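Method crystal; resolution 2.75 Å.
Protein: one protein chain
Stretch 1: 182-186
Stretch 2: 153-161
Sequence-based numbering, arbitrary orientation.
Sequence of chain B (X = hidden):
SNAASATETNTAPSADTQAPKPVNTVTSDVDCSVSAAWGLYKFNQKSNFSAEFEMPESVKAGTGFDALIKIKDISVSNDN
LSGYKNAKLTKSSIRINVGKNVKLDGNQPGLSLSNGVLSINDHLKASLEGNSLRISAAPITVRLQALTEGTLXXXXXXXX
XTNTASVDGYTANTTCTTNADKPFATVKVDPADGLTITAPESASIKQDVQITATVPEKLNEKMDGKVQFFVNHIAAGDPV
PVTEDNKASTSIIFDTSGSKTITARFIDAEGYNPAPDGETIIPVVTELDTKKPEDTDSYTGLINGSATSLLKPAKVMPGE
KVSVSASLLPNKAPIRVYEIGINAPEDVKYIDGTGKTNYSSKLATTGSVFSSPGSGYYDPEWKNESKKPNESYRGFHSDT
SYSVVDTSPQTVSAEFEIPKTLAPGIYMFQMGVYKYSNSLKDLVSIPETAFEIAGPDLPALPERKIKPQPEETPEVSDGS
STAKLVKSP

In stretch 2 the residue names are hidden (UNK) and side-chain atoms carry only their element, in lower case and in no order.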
# COMPACT_ATOMS: atom_id res chain seq x y z
N LYS B 182 3.52 -23.35 -25.67
CA LYS B 182 2.41 -22.97 -24.80
C LYS B 182 2.74 -23.38 -23.38
O LYS B 182 2.98 -24.57 -23.12
CB LYS B 182 1.07 -23.52 -25.31
CG LYS B 182 0.61 -22.82 -26.59
CD LYS B 182 -0.80 -23.18 -27.01
CE LYS B 182 -1.12 -22.63 -28.39
NZ LYS B 182 -2.47 -23.05 -28.81
N PRO B 183 2.80 -22.38 -22.47
CA PRO B 183 3.41 -22.50 -21.14
C PRO B 183 2.48 -23.11 -20.08
O PRO B 183 1.32 -22.74 -19.99
CB PRO B 183 3.75 -21.05 -20.78
CG PRO B 183 3.29 -20.17 -21.99
CD PRO B 183 2.29 -21.02 -22.71
N PHE B 184 3.02 -24.03 -19.29
CA PHE B 184 2.28 -24.70 -18.22
C PHE B 184 1.70 -23.72 -17.19
O PHE B 184 0.64 -23.98 -16.61
CB PHE B 184 3.16 -25.73 -17.50
CG PHE B 184 3.81 -26.73 -18.41
CD1 PHE B 184 3.03 -27.62 -19.17
CD2 PHE B 184 5.19 -26.77 -18.54
CE1 PHE B 184 3.62 -28.54 -20.04
CE2 PHE B 184 5.78 -27.69 -19.40
CZ PHE B 184 5.00 -28.58 -20.15
N ALA B 185 2.41 -22.62 -16.96
CA ALA B 185 1.93 -21.59 -16.04
C ALA B 185 2.69 -20.26 -16.07
O ALA B 185 3.86 -20.18 -16.47
CB ALA B 185 1.84 -22.14 -14.61
N THR B 186 1.97 -19.23 -15.65
CA THR B 186 2.52 -17.91 -15.45
C THR B 186 2.34 -17.54 -13.98
O THR B 186 1.29 -17.81 -13.39
CB THR B 186 1.86 -16.89 -16.40
OG1 THR B 186 2.69 -16.71 -17.56
CG2 THR B 186 1.64 -15.54 -15.72
N UNK B 153 7.70 -17.57 -16.29
CA UNK B 153 7.06 -18.27 -17.41
C UNK B 153 7.64 -19.67 -17.61
O UNK B 153 8.85 -19.84 -17.84
c UNK B 153 7.11 -17.46 -18.73
o UNK B 153 6.75 -16.09 -18.46
c UNK B 153 6.13 -18.03 -19.73
N UNK B 154 6.77 -20.67 -17.50
CA UNK B 154 7.20 -22.06 -17.54
C UNK B 154 6.89 -22.74 -18.87
O UNK B 154 5.84 -23.36 -19.04
c UNK B 154 7.17 -22.48 -15.00
c UNK B 154 8.76 -21.26 -13.62
c UNK B 154 8.25 -21.59 -14.87
c UNK B 154 7.15 -22.72 -12.59
c UNK B 154 8.20 -21.83 -12.48
c UNK B 154 6.64 -23.04 -13.85
c UNK B 154 6.61 -22.85 -16.36
N UNK B 155 7.82 -22.62 -19.82
CA UNK B 155 7.78 -23.29 -21.12
C UNK B 155 8.27 -24.71 -20.93
O UNK B 155 9.06 -24.96 -20.03
c UNK B 155 8.57 -21.05 -22.08
c UNK B 155 8.54 -23.10 -23.56
c UNK B 155 7.15 -20.56 -22.27
c UNK B 155 8.73 -22.58 -22.13
N UNK B 156 7.80 -25.67 -21.76
CA UNK B 156 8.54 -26.95 -21.81
C UNK B 156 9.90 -26.79 -22.48
O UNK B 156 10.12 -25.83 -23.22
c UNK B 156 6.52 -25.73 -22.49
c UNK B 156 7.63 -27.86 -22.65
c UNK B 156 6.68 -26.95 -23.37
N UNK B 157 10.81 -27.71 -22.21
CA UNK B 157 12.10 -27.74 -22.90
C UNK B 157 11.94 -28.54 -24.18
O UNK B 157 11.12 -29.45 -24.26
c UNK B 157 13.19 -28.34 -22.00
c UNK B 157 15.02 -26.51 -22.10
o UNK B 157 15.46 -25.41 -21.70
o UNK B 157 15.36 -27.01 -23.21
c UNK B 157 14.02 -27.28 -21.21
N UNK B 158 12.71 -28.19 -25.21
CA UNK B 158 12.67 -28.91 -26.48
C UNK B 158 12.77 -30.43 -26.24
O UNK B 158 12.01 -31.19 -26.84
c UNK B 158 12.70 -29.21 -31.10
c UNK B 158 13.81 -29.05 -28.82
n UNK B 158 13.54 -28.62 -32.18
c UNK B 158 12.80 -28.42 -29.78
c UNK B 158 13.76 -28.39 -27.42
N UNK B 159 13.69 -30.85 -25.37
CA UNK B 159 13.77 -32.24 -24.92
C UNK B 159 13.11 -32.35 -23.57
O UNK B 159 13.74 -32.22 -22.51
c UNK B 159 15.23 -32.76 -24.85
c UNK B 159 15.25 -34.25 -24.52
o UNK B 159 15.88 -32.55 -26.11
N UNK B 160 11.81 -32.60 -23.61
CA UNK B 160 10.98 -32.54 -22.42
C UNK B 160 11.21 -33.71 -21.48
O UNK B 160 10.98 -33.61 -20.28
c UNK B 160 8.58 -32.55 -21.57
c UNK B 160 8.38 -31.26 -20.85
c UNK B 160 9.47 -32.41 -22.79
c UNK B 160 9.07 -33.43 -23.80
N UNK B 161 11.68 -34.82 -22.01
CA UNK B 161 11.72 -36.04 -21.22
C UNK B 161 12.80 -36.99 -21.71
O UNK B 161 12.91 -37.24 -22.91
c UNK B 161 9.97 -37.79 -20.28
c UNK B 161 10.27 -39.18 -20.86
c UNK B 161 10.34 -36.69 -21.27
c UNK B 161 8.49 -37.65 -19.93

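Position 153 has three side-chain atoms, a first carbon carrying one oxygen and one carbon. The outer carbon lies 4.0 Å from CB of Pro-183, and the oxygen is 4.2 Å from OG1 of Thr-186, too far to bond. The fork identifies threonine. Thr-153 pairs with Thr-186 across an antiparallel, non-hydrogen-bonded bridge, and both side chains lie on the same face of the sheet. Branching at the first carbon suits the extended backbone of a strand.

Position 154 shows one carbon leading into a ring of six carbons, with no oxygen on the ring. Its backbone does the polar work: N of position 154 donates to O of Ala-185 at 3.1 Å, nearly straight at 161°, and O of position 154 accepts from N of Phe-184 at 2.9 Å, with a more bent angle of 135°. The ring means phenylalanine. The side chain of Phe-154 starts on the sheet face that Ala-185 also uses, but its end leads away from stretch 1, and the residue is buried, an apt setting for an apolar ring.

At position 155 there are four carbons, forked at the first, with one arm two carbons long, whose end carbon packs 3.7 Å from CB of Pro-183; this is isoleucine. The CA-to-CB bond of Ile-155 points away from stretch 1, yet the longer arm comes back, and its length makes the contact possible.

Position 156 has three carbons closing a ring onto the backbone N. Its CB lies 3.7 Å from CZ of Phe-184, and the ring carbon bonded to N is 3.8 Å from O of Lys-182. Such a ring can only be proline. The nitrogen of Pro-156 has no hydrogen to give, and the residue contributes apolar surface.

Position 157 carries three carbons, the third with two oxygens, and touches nothing on stretch 1. A carboxylate on a two-carbon stem is glutamate. The CA-to-CB bond of Glu-157 points away, and a charged group suits this partly exposed site.

Position 158 has four carbons in a row ending in nitrogen, out of reach of stretch 1: lysine. Lys-158 is exposed where the chain turns a corner, a place that suits a charged, solvent-seeking chain.

Position 159 has three side-chain atoms, a carbon carrying one oxygen and one carbon, and none reaches stretch 1: threonine. Small and hydroxyl-bearing, Thr-159 suits the partly exposed corner.

Position 160 has four carbons, forked at the first; the end of its two-carbon arm approaches CZ of Phe-184 at 4.4 Å. This is isoleucine. The CA-to-CB bond of Ile-160 points toward stretch 1, and its apolar branches suit a buried site beside an aromatic ring.

Position 161 has four carbons forked at the second, out of reach of stretch 1: leucine. Apolar Leu-161 suits its buried strand position.

The contact therefore combines two backbone hydrogen bonds, both through Phe-154, with apolar packing. Phe-184 ties the parts together: its N holds the strand, while its ring reaches Pro-156 and, past the corner, Ile-160.

Stretch 2, residues 153-161: TFIPEKTIL
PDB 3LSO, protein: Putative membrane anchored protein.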